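Local coordinates for crystal protein (Bacillus thuringiensis serovar dakota, PDB 2ZTB) that recognises cancer cells and, as an aerolysin-type toxin, probably kills them by assembling into beta-barrel pores in their membranes, at residues Val68-Arg73 with Leu126-Val131; Val81-Asp86 with Leu174-Ala179; Pro95-Ile100 with Thr161-Ala166; Gly104-Thr109 with Glu152-Ser157; Glu181-Ser186 with Gly228-Val233. All blocks are in the same frame, centred on the assembly; numbering follows the deposited sequence.

Interaction 1 (Val68-Arg73 with Leu126-Val131)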
# COMPACT_ATOMS: atom_id res chain seq x y z
N VAL A 68 9.68 5.19 4.98
CA VAL A 68 8.40 4.66 5.42
C VAL A 68 8.45 4.37 6.92
O VAL A 68 9.34 3.65 7.37
CB VAL A 68 8.04 3.36 4.64
CG1 VAL A 68 6.69 2.78 5.10
CG2 VAL A 68 8.03 3.62 3.13
N GLN A 69 7.52 4.94 7.68
CA GLN A 69 7.40 4.61 9.10
C GLN A 69 6.15 3.78 9.31
O GLN A 69 5.09 4.10 8.77
CB GLN A 69 7.35 5.86 9.98
CG GLN A 69 8.40 6.94 9.66
CD GLN A 69 9.80 6.63 10.17
OE1 GLN A 69 10.76 7.32 9.79
NE2 GLN A 69 9.93 5.62 11.02
N TYR A 70 6.28 2.70 10.08
CA TYR A 70 5.18 1.78 10.34
C TYR A 70 4.65 1.96 11.75
O TYR A 70 5.40 2.25 12.69
CB TYR A 70 5.65 0.33 10.17
CG TYR A 70 6.14 -0.03 8.79
CD1 TYR A 70 7.45 0.29 8.38
CD2 TYR A 70 5.31 -0.70 7.90
CE1 TYR A 70 7.90 -0.05 7.11
CE2 TYR A 70 5.75 -1.04 6.63
CZ TYR A 70 7.04 -0.72 6.24
OH TYR A 70 7.47 -1.07 4.99
N VAL A 71 3.34 1.79 11.90
CA VAL A 71 2.69 1.84 13.21
C VAL A 71 1.75 0.65 13.28
O VAL A 71 0.84 0.53 12.46
CB VAL A 71 1.89 3.15 13.44
CG1 VAL A 71 1.31 3.19 14.85
CG2 VAL A 71 2.78 4.37 13.21
N ASN A 72 1.99 -0.23 14.25
CA ASN A 72 1.14 -1.37 14.53
C ASN A 72 -0.28 -0.98 14.92
O ASN A 72 -0.49 -0.09 15.74
CB ASN A 72 1.74 -2.21 15.67
CG ASN A 72 2.69 -3.29 15.18
OD1 ASN A 72 2.56 -3.80 14.07
ND2 ASN A 72 3.63 -3.67 16.05
N ARG A 73 -1.25 -1.68 14.34
CA ARG A 73 -2.65 -1.57 14.73
C ARG A 73 -2.98 -2.75 15.64
O ARG A 73 -2.34 -3.79 15.53
CB ARG A 73 -3.54 -1.61 13.49
CG ARG A 73 -3.36 -0.44 12.56
CD ARG A 73 -4.28 0.72 12.94
NE ARG A 73 -4.40 0.90 14.39
CZ ARG A 73 -4.98 1.94 14.99
NH1 ARG A 73 -5.51 2.92 14.26
NH2 ARG A 73 -5.03 2.00 16.32
N LEU A 126 6.97 0.84 -4.62
CA LEU A 126 7.32 1.09 -3.24
C LEU A 126 7.54 -0.24 -2.52
O LEU A 126 6.71 -1.16 -2.60
CB LEU A 126 6.21 1.89 -2.57
CG LEU A 126 6.32 2.19 -1.07
CD1 LEU A 126 7.37 3.24 -0.82
CD2 LEU A 126 4.96 2.61 -0.50
N SER A 127 8.67 -0.35 -1.82
CA SER A 127 8.96 -1.55 -1.03
C SER A 127 8.35 -1.45 0.36
O SER A 127 8.61 -0.50 1.11
CB SER A 127 10.47 -1.79 -0.95
OG SER A 127 11.00 -2.02 -2.24
N ILE A 128 7.51 -2.43 0.67
CA ILE A 128 6.85 -2.55 1.96
C ILE A 128 7.23 -3.90 2.58
O ILE A 128 7.05 -4.97 1.96
CB ILE A 128 5.29 -2.37 1.84
CG1 ILE A 128 4.92 -0.93 1.40
CG2 ILE A 128 4.57 -2.72 3.14
CD1 ILE A 128 5.42 0.19 2.36
N LYS A 129 7.78 -3.84 3.78
CA LYS A 129 8.16 -5.03 4.53
C LYS A 129 7.72 -4.90 5.98
O LYS A 129 8.01 -3.90 6.64
CB LYS A 129 9.67 -5.24 4.47
CG LYS A 129 10.17 -5.74 3.11
CD LYS A 129 11.67 -5.52 2.93
CE LYS A 129 12.31 -6.68 2.15
NZ LYS A 129 11.98 -8.00 2.77
N LYS A 130 7.02 -5.91 6.47
CA LYS A 130 6.57 -5.93 7.86
C LYS A 130 6.65 -7.34 8.44
O LYS A 130 6.18 -8.30 7.82
CB LYS A 130 5.14 -5.37 7.96
CG LYS A 130 4.45 -5.53 9.30
CD LYS A 130 4.99 -4.58 10.34
CE LYS A 130 4.59 -5.03 11.74
NZ LYS A 130 4.87 -3.97 12.75
N VAL A 131 7.27 -7.47 9.61
CA VAL A 131 7.25 -8.75 10.33
C VAL A 131 6.11 -8.78 11.36
O VAL A 131 6.10 -8.01 12.33
CB VAL A 131 8.61 -9.09 11.02
CG1 VAL A 131 8.49 -10.40 11.81
CG2 VAL A 131 9.75 -9.17 10.00
O HOH W 1 9.78 -0.08 4.18
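The Tyr70 ring carries Val68 CG1, from two residues back on its own strand, over one face, set toward the rim. At its edge, near the ring plane, sits Ile128 CG2, with a water lying in the plane beside the hydroxyl. The other flat group, the Asn72 amide, meets Lys130 from above its carbonyl plane rather than on a lone pair. Tyr70 CG is anti to its carbonyl carbon (chi1 -62°), and this sends the ring across to the facing strand. There Lys129 N gives Tyr70 OH a hydrogen bond of 3.0 Å with an angle of 157° at the hydrogen. The water sits 2.6 Å from Tyr70 OH and makes a weak bond to Ser127 O. Farther along, Lys130 bends at its second torsion so that NZ reaches Asn72 OD1 at 2.7 Å. Lys129 turns away to a salt bridge with Glu137. Toward Leu126 the contact is apolar: Val68 CG2 meets Leu126 CD1 tip to tip at 4.0 Å, while Val68 CG1 crosses the Ile128 side chain at about a right angle. Short branched residues suit this gap between layers, and a long tyrosine or lysine suits the reach across it. The strand axes are 9.3 Å apart, too far for backbone pairing, so hairpin 126-142 meets the long sheet through side chains, one bonded to the hairpin backbone. In aerolysin-type toxins such a hairpin is thought to enter the membrane. An attachment of two direct hydrogen bonds, one water and a few methyl contacts across these strands is consistent with a hairpin that can later detach.

Interaction 2 (Val81-Asp86 with Leu174-Ala179). With EDO (1,2-ethanediol), chain G.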
# COMPACT_ATOMS: atom_id res chain seq x y z
N VAL A 81 -13.30 -20.90 14.69
CA VAL A 81 -13.62 -21.11 13.29
C VAL A 81 -13.46 -22.60 13.05
O VAL A 81 -12.43 -23.17 13.39
CB VAL A 81 -12.67 -20.28 12.38
CG1 VAL A 81 -12.63 -20.83 10.97
CG2 VAL A 81 -13.10 -18.85 12.35
N ILE A 82 -14.50 -23.24 12.51
CA ILE A 82 -14.44 -24.65 12.15
C ILE A 82 -13.80 -24.79 10.78
O ILE A 82 -14.32 -24.27 9.78
CB ILE A 82 -15.85 -25.31 12.10
CG1 ILE A 82 -16.74 -24.88 13.28
CG2 ILE A 82 -15.74 -26.82 12.02
CD1 ILE A 82 -16.23 -25.19 14.64
N LEU A 83 -12.66 -25.47 10.75
CA LEU A 83 -11.94 -25.72 9.50
C LEU A 83 -12.31 -27.07 8.90
O LEU A 83 -12.19 -27.27 7.69
CB LEU A 83 -10.43 -25.64 9.69
CG LEU A 83 -9.77 -24.31 10.08
CD1 LEU A 83 -8.26 -24.42 9.87
CD2 LEU A 83 -10.35 -23.12 9.29
N ALA A 84 -12.74 -28.00 9.74
CA ALA A 84 -13.14 -29.32 9.29
C ALA A 84 -14.10 -29.89 10.30
O ALA A 84 -14.04 -29.55 11.48
CB ALA A 84 -11.93 -30.23 9.14
N GLN A 85 -15.00 -30.74 9.82
CA GLN A 85 -15.95 -31.41 10.68
C GLN A 85 -16.35 -32.76 10.09
O GLN A 85 -16.72 -32.86 8.93
CB GLN A 85 -17.18 -30.53 10.90
CG GLN A 85 -18.09 -31.05 11.99
CD GLN A 85 -19.34 -30.24 12.16
OE1 GLN A 85 -20.44 -30.74 11.93
NE2 GLN A 85 -19.20 -28.99 12.57
N ASP A 86 -16.27 -33.79 10.93
CA ASP A 86 -16.57 -35.16 10.54
C ASP A 86 -17.40 -35.83 11.62
O ASP A 86 -17.20 -35.61 12.81
CB ASP A 86 -15.27 -35.94 10.28
CG ASP A 86 -14.57 -35.51 8.99
OD1 ASP A 86 -15.09 -35.82 7.89
OD2 ASP A 86 -13.51 -34.86 9.06
N LEU A 174 -12.13 -29.77 13.55
CA LEU A 174 -10.85 -29.10 13.58
C LEU A 174 -11.14 -27.61 13.64
O LEU A 174 -11.83 -27.07 12.78
CB LEU A 174 -10.00 -29.45 12.36
CG LEU A 174 -8.60 -28.79 12.26
CD1 LEU A 174 -7.67 -29.25 13.36
CD2 LEU A 174 -8.00 -29.08 10.91
N THR A 175 -10.63 -26.95 14.67
CA THR A 175 -10.91 -25.53 14.86
C THR A 175 -9.64 -24.71 14.91
O THR A 175 -8.58 -25.24 15.21
CB THR A 175 -11.73 -25.26 16.13
OG1 THR A 175 -10.89 -25.40 17.28
CG2 THR A 175 -12.94 -26.23 16.23
N ALA A 176 -9.76 -23.42 14.61
CA ALA A 176 -8.64 -22.50 14.67
C ALA A 176 -9.09 -21.10 15.10
O ALA A 176 -10.28 -20.80 15.16
CB ALA A 176 -7.93 -22.45 13.32
N LYS A 177 -8.12 -20.26 15.46
CA LYS A 177 -8.34 -18.84 15.58
C LYS A 177 -7.85 -18.17 14.29
O LYS A 177 -6.96 -18.69 13.61
CB LYS A 177 -7.62 -18.25 16.80
CG LYS A 177 -8.08 -18.80 18.15
CD LYS A 177 -7.35 -18.09 19.28
CE LYS A 177 -7.79 -18.59 20.64
NZ LYS A 177 -7.21 -19.92 21.03
N ILE A 178 -8.45 -17.03 13.96
CA ILE A 178 -7.98 -16.23 12.86
C ILE A 178 -7.44 -14.92 13.42
O ILE A 178 -8.09 -14.27 14.24
CB ILE A 178 -9.10 -15.97 11.82
CG1 ILE A 178 -9.59 -17.29 11.22
CG2 ILE A 178 -8.60 -15.03 10.71
CD1 ILE A 178 -10.82 -17.11 10.29
N ALA A 179 -6.23 -14.56 12.99
CA ALA A 179 -5.62 -13.28 13.33
C ALA A 179 -5.65 -12.36 12.11
O ALA A 179 -5.14 -12.72 11.05
CB ALA A 179 -4.19 -13.47 13.80
C1 EDO G . -11.60 -34.86 5.90
O1 EDO G . -11.57 -34.19 7.17
C2 EDO G . -12.54 -34.12 4.96
O2 EDO G . -12.31 -34.50 3.59
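A classic beta bulge interrupts this antiparallel pair of long strands: Leu83 and Ala84 both face Leu174, and the register slips by one residue. The side chains show how the sheet absorbs the extra residue. Before the bulge, Ile82 and Thr175 form a non-hydrogen-bonded pair, lying side by side and pointing the same way, with Ile82 CD1 3.8 Å from Thr175 CG2. On the opposite face Val81 meets the end of the Ile178 side chain, the two crossing at about a right angle, and Val81 CG2 comes within 3.5 Å of Ile178 CD1. The Ile178 chain, extended past CG1 (chi2 173°), brings that methyl back toward Val81. Leu83, the inserted residue, leans over Ala176 and puts CD1 4.0 Å from Ala176 CB. Ala84 then rejoins the face of Leu174, its CB 3.8 Å from Leu174 CB. Small alanines suit positions where a larger neighbour must lie close alongside, and beta-branched Val81, Ile82, Thr175 and Ile178 suit extended backbone. Phe106 of strand 96-116 touches both Leu83 and Ile178, so the apolar face is covered by a second layer. The bulge shows in the backbone as a shared acceptor. Leu83 N meets Leu174 O at 2.7 Å, nearly along the C=O axis, while Ala84 N approaches the same oxygen in the carbonyl plane, on a lone pair, at 3.3 Å. Leu174 N returns a bond to Ala84 O. Beyond the bulge an ethanediol molecule, probably from the crystallisation liquor and also bound to Thr103 N, gives a hydrogen bond from O1 to Asp86 OD2 at 2.8 Å.

Interaction 3 (Pro95-Ile100 with Thr161-Ala166)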
# COMPACT_ATOMS: atom_id res chain seq x y z
N PRO A 95 -20.18 -50.60 21.14
CA PRO A 95 -19.30 -49.46 20.92
C PRO A 95 -18.05 -49.87 20.14
O PRO A 95 -17.62 -51.03 20.22
CB PRO A 95 -18.92 -49.03 22.35
CG PRO A 95 -19.15 -50.23 23.20
CD PRO A 95 -20.34 -50.89 22.58
N PHE A 96 -17.50 -48.95 19.36
CA PHE A 96 -16.18 -49.16 18.77
C PHE A 96 -15.27 -47.94 18.96
O PHE A 96 -15.75 -46.80 19.06
CB PHE A 96 -16.27 -49.60 17.29
CG PHE A 96 -16.71 -48.52 16.33
CD1 PHE A 96 -18.00 -48.53 15.80
CD2 PHE A 96 -15.83 -47.50 15.94
CE1 PHE A 96 -18.41 -47.54 14.90
CE2 PHE A 96 -16.23 -46.50 15.05
CZ PHE A 96 -17.52 -46.52 14.52
N THR A 97 -13.97 -48.17 19.06
CA THR A 97 -13.02 -47.08 19.04
C THR A 97 -12.19 -47.15 17.77
O THR A 97 -11.84 -48.23 17.29
CB THR A 97 -12.16 -46.93 20.34
OG1 THR A 97 -10.77 -47.15 20.08
CG2 THR A 97 -12.65 -47.81 21.44
N THR A 98 -11.90 -45.97 17.21
CA THR A 98 -11.21 -45.87 15.94
C THR A 98 -10.35 -44.61 15.85
O THR A 98 -10.66 -43.59 16.46
CB THR A 98 -12.21 -45.95 14.75
OG1 THR A 98 -11.50 -46.11 13.53
CG2 THR A 98 -13.08 -44.69 14.67
N THR A 99 -9.25 -44.71 15.11
CA THR A 99 -8.38 -43.58 14.87
C THR A 99 -8.65 -43.02 13.48
O THR A 99 -8.52 -43.72 12.47
CB THR A 99 -6.89 -43.96 15.05
OG1 THR A 99 -6.71 -44.58 16.33
CG2 THR A 99 -6.00 -42.72 14.98
N ILE A 100 -9.08 -41.76 13.44
CA ILE A 100 -9.35 -41.09 12.18
C ILE A 100 -8.42 -39.90 12.00
O ILE A 100 -7.77 -39.45 12.95
CB ILE A 100 -10.84 -40.65 12.05
CG1 ILE A 100 -11.20 -39.59 13.10
CG2 ILE A 100 -11.79 -41.89 12.09
CD1 ILE A 100 -12.27 -38.60 12.65
N THR A 161 -8.16 -40.44 18.20
CA THR A 161 -8.74 -41.71 18.58
C THR A 161 -10.04 -41.47 19.34
O THR A 161 -10.05 -40.76 20.35
CB THR A 161 -7.73 -42.55 19.38
OG1 THR A 161 -6.59 -42.82 18.55
CG2 THR A 161 -8.33 -43.89 19.85
N VAL A 162 -11.13 -42.04 18.84
CA VAL A 162 -12.45 -41.79 19.43
C VAL A 162 -13.29 -43.06 19.62
O VAL A 162 -13.29 -43.97 18.78
CB VAL A 162 -13.23 -40.57 18.75
CG1 VAL A 162 -12.59 -40.13 17.44
CG2 VAL A 162 -14.73 -40.83 18.59
N THR A 163 -13.96 -43.13 20.76
CA THR A 163 -14.92 -44.20 21.05
C THR A 163 -16.32 -43.67 20.80
O THR A 163 -16.70 -42.62 21.32
CB THR A 163 -14.81 -44.70 22.51
OG1 THR A 163 -13.46 -45.08 22.79
CG2 THR A 163 -15.74 -45.91 22.76
N VAL A 164 -17.08 -44.39 19.98
CA VAL A 164 -18.48 -44.02 19.78
C VAL A 164 -19.38 -45.13 20.35
O VAL A 164 -19.29 -46.29 19.92
CB VAL A 164 -18.82 -43.56 18.30
CG1 VAL A 164 -18.31 -44.55 17.26
CG2 VAL A 164 -20.31 -43.29 18.13
N PRO A 165 -20.18 -44.78 21.38
CA PRO A 165 -21.08 -45.72 22.05
C PRO A 165 -22.09 -46.39 21.11
O PRO A 165 -22.23 -45.99 19.94
CB PRO A 165 -21.80 -44.86 23.10
CG PRO A 165 -21.48 -43.46 22.79
CD PRO A 165 -20.23 -43.44 21.98
N ALA A 166 -22.79 -47.39 21.66
CA ALA A 166 -23.65 -48.32 20.92
C ALA A 166 -24.45 -47.72 19.76
O ALA A 166 -24.12 -47.94 18.60
CB ALA A 166 -24.56 -49.09 21.89
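Phe96 CB leaves the backbone on the face it shares with Thr98, Val162 and Val164. With chi1 at 71°, CG takes the crowded position between the backbone N and the carbonyl carbon, which lays the ring beside Val164 as the two side chains point the same way. Along the ring the approach tightens: CD2 is 4.1 Å from Val164 CG1, CE2 3.6 Å, and CZ 3.5 Å. The methyl therefore stands over the ring face, 3.7 Å from the Phe96 centroid to Val164 CG1 and 21° off the normal, as a CH-pi contact. At the ring edge, in plane, lies Thr98 CG2. Backbone bonds hold the pair in place: Phe96 and Val164 exchange N-H to O bonds, as do Thr98 and Val162. Val164 O also accepts from Asn90 ND2, at the end of strand 61-90.

The other face is threonine throughout. Thr99 OG1 and Thr161 OG1 share a hydrogen bond of 2.8 Å whose proton could sit on either, and Thr97, its chi1 of 115° off the staggered positions, presses CG2 to a tight 3.2 Å from Thr163 OG1. Threonine suits this exposed face: its branched CB fits an extended chain and its hydroxyl can meet solvent. Mainly apolar residues (Phe96, Val162, Val164) toward strands 61-90 and 168-199, with hydroxyls outward, make this an amphipathic antiparallel sheet, here at one end of the elongated body of an aerolysin-type toxin.

Interaction 4 (Gly104-Thr109 with Glu152-Ser157). With EDO (1,2-ethanediol), chain F.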
# COMPACT_ATOMS: atom_id res chain seq x y z
N GLY A 104 -8.25 -30.00 7.27
CA GLY A 104 -8.78 -28.72 6.82
C GLY A 104 -7.71 -27.94 6.07
O GLY A 104 -6.52 -28.22 6.20
N SER A 105 -8.13 -26.97 5.26
CA SER A 105 -7.20 -25.98 4.73
C SER A 105 -7.71 -24.56 4.85
O SER A 105 -8.91 -24.30 4.81
CB SER A 105 -6.74 -26.28 3.31
OG SER A 105 -7.82 -26.43 2.44
N PHE A 106 -6.76 -23.66 5.00
CA PHE A 106 -7.02 -22.27 5.23
C PHE A 106 -6.09 -21.53 4.27
O PHE A 106 -4.93 -21.89 4.12
CB PHE A 106 -6.68 -21.94 6.68
CG PHE A 106 -7.06 -20.55 7.10
CD1 PHE A 106 -8.27 -20.32 7.72
CD2 PHE A 106 -6.18 -19.49 6.91
CE1 PHE A 106 -8.60 -19.06 8.14
CE2 PHE A 106 -6.51 -18.22 7.32
CZ PHE A 106 -7.71 -18.00 7.93
N THR A 107 -6.63 -20.51 3.61
CA THR A 107 -5.84 -19.70 2.72
C THR A 107 -5.48 -18.38 3.41
O THR A 107 -6.37 -17.55 3.68
CB THR A 107 -6.55 -19.50 1.36
OG1 THR A 107 -6.78 -20.79 0.78
CG2 THR A 107 -5.72 -18.67 0.41
N ASN A 108 -4.20 -18.24 3.74
CA ASN A 108 -3.68 -17.02 4.35
C ASN A 108 -3.64 -15.93 3.31
O ASN A 108 -3.28 -16.20 2.16
CB ASN A 108 -2.24 -17.22 4.89
CG ASN A 108 -2.14 -18.26 5.99
OD1 ASN A 108 -3.11 -18.59 6.68
ND2 ASN A 108 -0.94 -18.77 6.17
N THR A 109 -4.02 -14.72 3.68
CA THR A 109 -3.85 -13.57 2.78
C THR A 109 -2.94 -12.50 3.38
O THR A 109 -2.95 -12.26 4.59
CB THR A 109 -5.19 -12.93 2.36
OG1 THR A 109 -5.94 -12.57 3.53
CG2 THR A 109 -6.02 -13.88 1.51
N GLU A 152 -1.17 -17.79 0.43
CA GLU A 152 -0.46 -19.05 0.68
C GLU A 152 -1.43 -20.03 1.36
O GLU A 152 -2.29 -19.62 2.13
CB GLU A 152 0.80 -18.86 1.54
CG GLU A 152 1.94 -17.92 0.98
CD GLU A 152 2.60 -18.35 -0.36
OE1 GLU A 152 2.22 -19.37 -0.99
OE2 GLU A 152 3.53 -17.62 -0.81
N THR A 153 -1.30 -21.32 1.08
CA THR A 153 -2.23 -22.34 1.59
C THR A 153 -1.65 -23.13 2.78
O THR A 153 -0.54 -23.65 2.66
CB THR A 153 -2.52 -23.37 0.47
OG1 THR A 153 -2.65 -22.71 -0.79
CG2 THR A 153 -3.77 -24.20 0.79
N ILE A 154 -2.39 -23.21 3.89
CA ILE A 154 -2.03 -24.10 5.00
C ILE A 154 -3.01 -25.26 5.09
O ILE A 154 -4.21 -25.03 5.26
CB ILE A 154 -1.89 -23.39 6.41
CG1 ILE A 154 -1.53 -24.41 7.52
CG2 ILE A 154 -3.17 -22.75 6.86
CD1 ILE A 154 -0.93 -23.78 8.84
N THR A 155 -2.50 -26.48 4.95
CA THR A 155 -3.28 -27.70 5.14
C THR A 155 -2.89 -28.30 6.49
O THR A 155 -1.70 -28.47 6.78
CB THR A 155 -3.03 -28.74 4.00
OG1 THR A 155 -3.30 -28.13 2.73
CG2 THR A 155 -3.92 -29.91 4.12
N VAL A 156 -3.89 -28.60 7.32
CA VAL A 156 -3.65 -29.16 8.65
C VAL A 156 -4.45 -30.45 8.82
O VAL A 156 -5.68 -30.45 8.71
CB VAL A 156 -4.00 -28.15 9.80
CG1 VAL A 156 -3.82 -28.78 11.18
CG2 VAL A 156 -3.16 -26.90 9.70
N SER A 157 -3.73 -31.55 9.05
CA SER A 157 -4.34 -32.83 9.40
C SER A 157 -4.05 -33.18 10.85
O SER A 157 -2.96 -32.92 11.36
CB SER A 157 -3.77 -33.96 8.53
OG SER A 157 -4.30 -33.88 7.22
C1 EDO F . -1.85 -33.14 4.84
O1 EDO F . -2.94 -32.67 5.64
C2 EDO F . -0.72 -32.13 5.01
O2 EDO F . -1.06 -31.30 6.12
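Two groups of strand 152-157 grip Gly104 O. Val156 N donates a nearly straight hydrogen bond of 2.9 Å to it, 171° at the hydrogen and almost along the C=O axis, while Thr155 CA adds a CA-H...O contact at 3.4 Å. Gly104 N answers with a bond to Val156 O. Without a side chain, Gly104 suits a spot where the neighbouring layer comes close: Leu174 packs its CD2 against the backbone of this pair.

Two steps along, Phe106 and Ile154 exchange the same bonds. Phe106 CG is anti to the backbone N (chi1 -173°), so its CB makes the closest contact with Ile154 CG2, at 3.6 Å, and the ring leads away from the partner strand, packing on Leu83, Ile178 and Ser235. The arrangement is a regular antiparallel sheet in alternating hydrogen-bonded and non-hydrogen-bonded pairs, part of the long strands of an aerolysin-type toxin. Ser105, Thr107, Thr153 and Thr155 line its exposed face, where small hydroxyl-bearing residues suit solvent.

On the face of Phe106, Asn108 lies across Ile154, with Asn108 OD1 4.2 Å from Ile154 CG2. That oxygen is buried and finds no partner, which probably costs some stability. At the far end, an ethanediol, likely from the crystallisation liquor, uses O1 for a very short 2.4 Å hydrogen bond with Ser157 OG, itself bonded to Thr103 OG1, and O2 to donate to Thr155 O.

Interaction 5 (Glu181-Ser186 with Gly228-Val233)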
# COMPACT_ATOMS: atom_id res chain seq x y z
N GLU A 181 -3.88 -9.22 11.38
CA GLU A 181 -2.80 -8.36 11.84
C GLU A 181 -2.58 -7.25 10.83
O GLU A 181 -2.72 -7.46 9.62
CB GLU A 181 -1.52 -9.16 12.03
CG GLU A 181 -1.59 -10.22 13.13
CD GLU A 181 -0.34 -11.04 13.17
OE1 GLU A 181 -0.10 -11.79 12.21
OE2 GLU A 181 0.44 -10.92 14.15
N SER A 182 -2.27 -6.06 11.33
CA SER A 182 -1.99 -4.96 10.42
C SER A 182 -1.11 -3.87 11.01
O SER A 182 -0.98 -3.74 12.22
CB SER A 182 -3.29 -4.36 9.86
OG SER A 182 -4.04 -3.77 10.89
N ALA A 183 -0.51 -3.11 10.10
CA ALA A 183 0.24 -1.92 10.45
C ALA A 183 -0.08 -0.85 9.43
O ALA A 183 -0.09 -1.10 8.23
CB ALA A 183 1.73 -2.23 10.45
N ASP A 184 -0.36 0.35 9.92
CA ASP A 184 -0.38 1.54 9.06
C ASP A 184 1.03 2.01 8.78
O ASP A 184 1.94 1.83 9.59
CB ASP A 184 -1.17 2.68 9.70
CG ASP A 184 -2.65 2.40 9.78
OD1 ASP A 184 -3.15 1.64 8.92
OD2 ASP A 184 -3.30 2.92 10.69
N PHE A 185 1.22 2.61 7.61
CA PHE A 185 2.49 3.25 7.31
C PHE A 185 2.30 4.61 6.65
O PHE A 185 1.23 4.93 6.14
CB PHE A 185 3.41 2.32 6.49
CG PHE A 185 2.83 1.89 5.16
CD1 PHE A 185 2.91 2.73 4.04
CD2 PHE A 185 2.24 0.63 5.02
CE1 PHE A 185 2.39 2.33 2.80
CE2 PHE A 185 1.70 0.22 3.78
CZ PHE A 185 1.78 1.08 2.67
N SER A 186 3.33 5.44 6.72
CA SER A 186 3.32 6.73 6.04
C SER A 186 4.75 7.08 5.69
O SER A 186 5.68 6.48 6.21
CB SER A 186 2.68 7.83 6.90
OG SER A 186 3.37 8.01 8.12
N GLY A 228 -0.69 4.20 3.90
CA GLY A 228 -1.20 2.90 3.52
C GLY A 228 -1.30 2.00 4.72
O GLY A 228 -1.08 2.44 5.85
N THR A 229 -1.64 0.75 4.43
CA THR A 229 -1.79 -0.31 5.43
C THR A 229 -1.27 -1.62 4.86
O THR A 229 -1.45 -1.94 3.69
CB THR A 229 -3.27 -0.47 5.85
OG1 THR A 229 -3.78 0.80 6.24
CG2 THR A 229 -3.41 -1.46 7.03
N VAL A 230 -0.62 -2.39 5.73
CA VAL A 230 -0.21 -3.76 5.41
C VAL A 230 -0.94 -4.70 6.37
O VAL A 230 -0.81 -4.57 7.59
CB VAL A 230 1.34 -3.92 5.36
CG1 VAL A 230 2.00 -3.41 6.63
CG2 VAL A 230 1.74 -5.36 5.05
N THR A 231 -1.77 -5.58 5.81
CA THR A 231 -2.57 -6.56 6.55
C THR A 231 -2.13 -8.02 6.24
O THR A 231 -1.61 -8.32 5.16
CB THR A 231 -4.05 -6.39 6.26
OG1 THR A 231 -4.45 -5.06 6.62
CG2 THR A 231 -4.89 -7.36 7.08
N ASN A 232 -2.28 -8.89 7.25
CA ASN A 232 -2.05 -10.32 7.09
C ASN A 232 -3.18 -11.02 7.83
O ASN A 232 -3.51 -10.65 8.95
CB ASN A 232 -0.66 -10.73 7.62
CG ASN A 232 -0.26 -12.16 7.23
OD1 ASN A 232 0.40 -12.38 6.22
ND2 ASN A 232 -0.69 -13.15 8.02
N VAL A 233 -3.83 -11.96 7.14
CA VAL A 233 -4.88 -12.81 7.76
C VAL A 233 -4.39 -14.26 7.74
O VAL A 233 -4.05 -14.81 6.69
CB VAL A 233 -6.29 -12.62 7.11
CG1 VAL A 233 -7.37 -13.40 7.87
CG2 VAL A 233 -6.69 -11.13 7.10
O HOH W 2 -1.78 -13.00 10.50
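Gly228 lies beneath the Phe185 ring, its CA 3.8 Å from the Phe185 centroid and 20° off the normal in a CH-pi contact. Phe185 CG occupies the crowded position between backbone N and carbonyl carbon (chi1 60°), which folds the ring back across the partner strand. The ring takes the place where a CB would stand, so a residue without one suits this site. The same two residues trade backbone bonds, Phe185 N reaching Gly228 O at 2.9 Å from above the carbonyl plane. On the other face, Asp184 and Thr229 lie side by side, and Thr229 OG1 donates to the anti lone pair of Asp184 OD1 at 2.9 Å.

An aromatic spread over a cross-strand glycine is the pattern known as aromatic rescue of glycine in antiparallel sheets. Here it sits mid-sheet, with strand 61-90 pairing beyond 181-186 and strand 96-116 beyond 228-233. Further along, Ala183 and Val230 exchange bonds, and small Ala183 CB leaves room for Val230 CG1 at 4.0 Å.

Outward from these pairs, Val68 and Ile128 touch the Phe185 ring. At the opposite end a water lies 2.7 Å from Glu181 OE1, to which it can donate, and accepts from Asn232 ND2 at 2.7 Å. Gly135 N and Ile134 N, in the hairpin turn, each bind a Glu181 carboxylate oxygen, which would help keep the buried group ionised, while Ser110 OG bonds Asn232 OD1.

In the fold
The five contacts lie along one elongated body, interaction 3 toward one end, its centre about 50 Å from that of interaction 1. Interactions 1 and 5 are closest, centres about 7 Å apart, and join through probable backbone hydrogen bonds between strands 61-90 and 168-199. Interaction 2 pairs those same two long strands farther along, and interactions 3 and 4 follow strands 96-116 and 147-164, interaction 4 touching both 2 and 5. In sequence interactions 3 and 4 fall within the span of interaction 2, and interaction 5 comes last. Interaction 1 has a segment in the separate hairpin, the probable membrane-inserting element of an aerolysin-type toxin, and residues of interaction 5 touch it too.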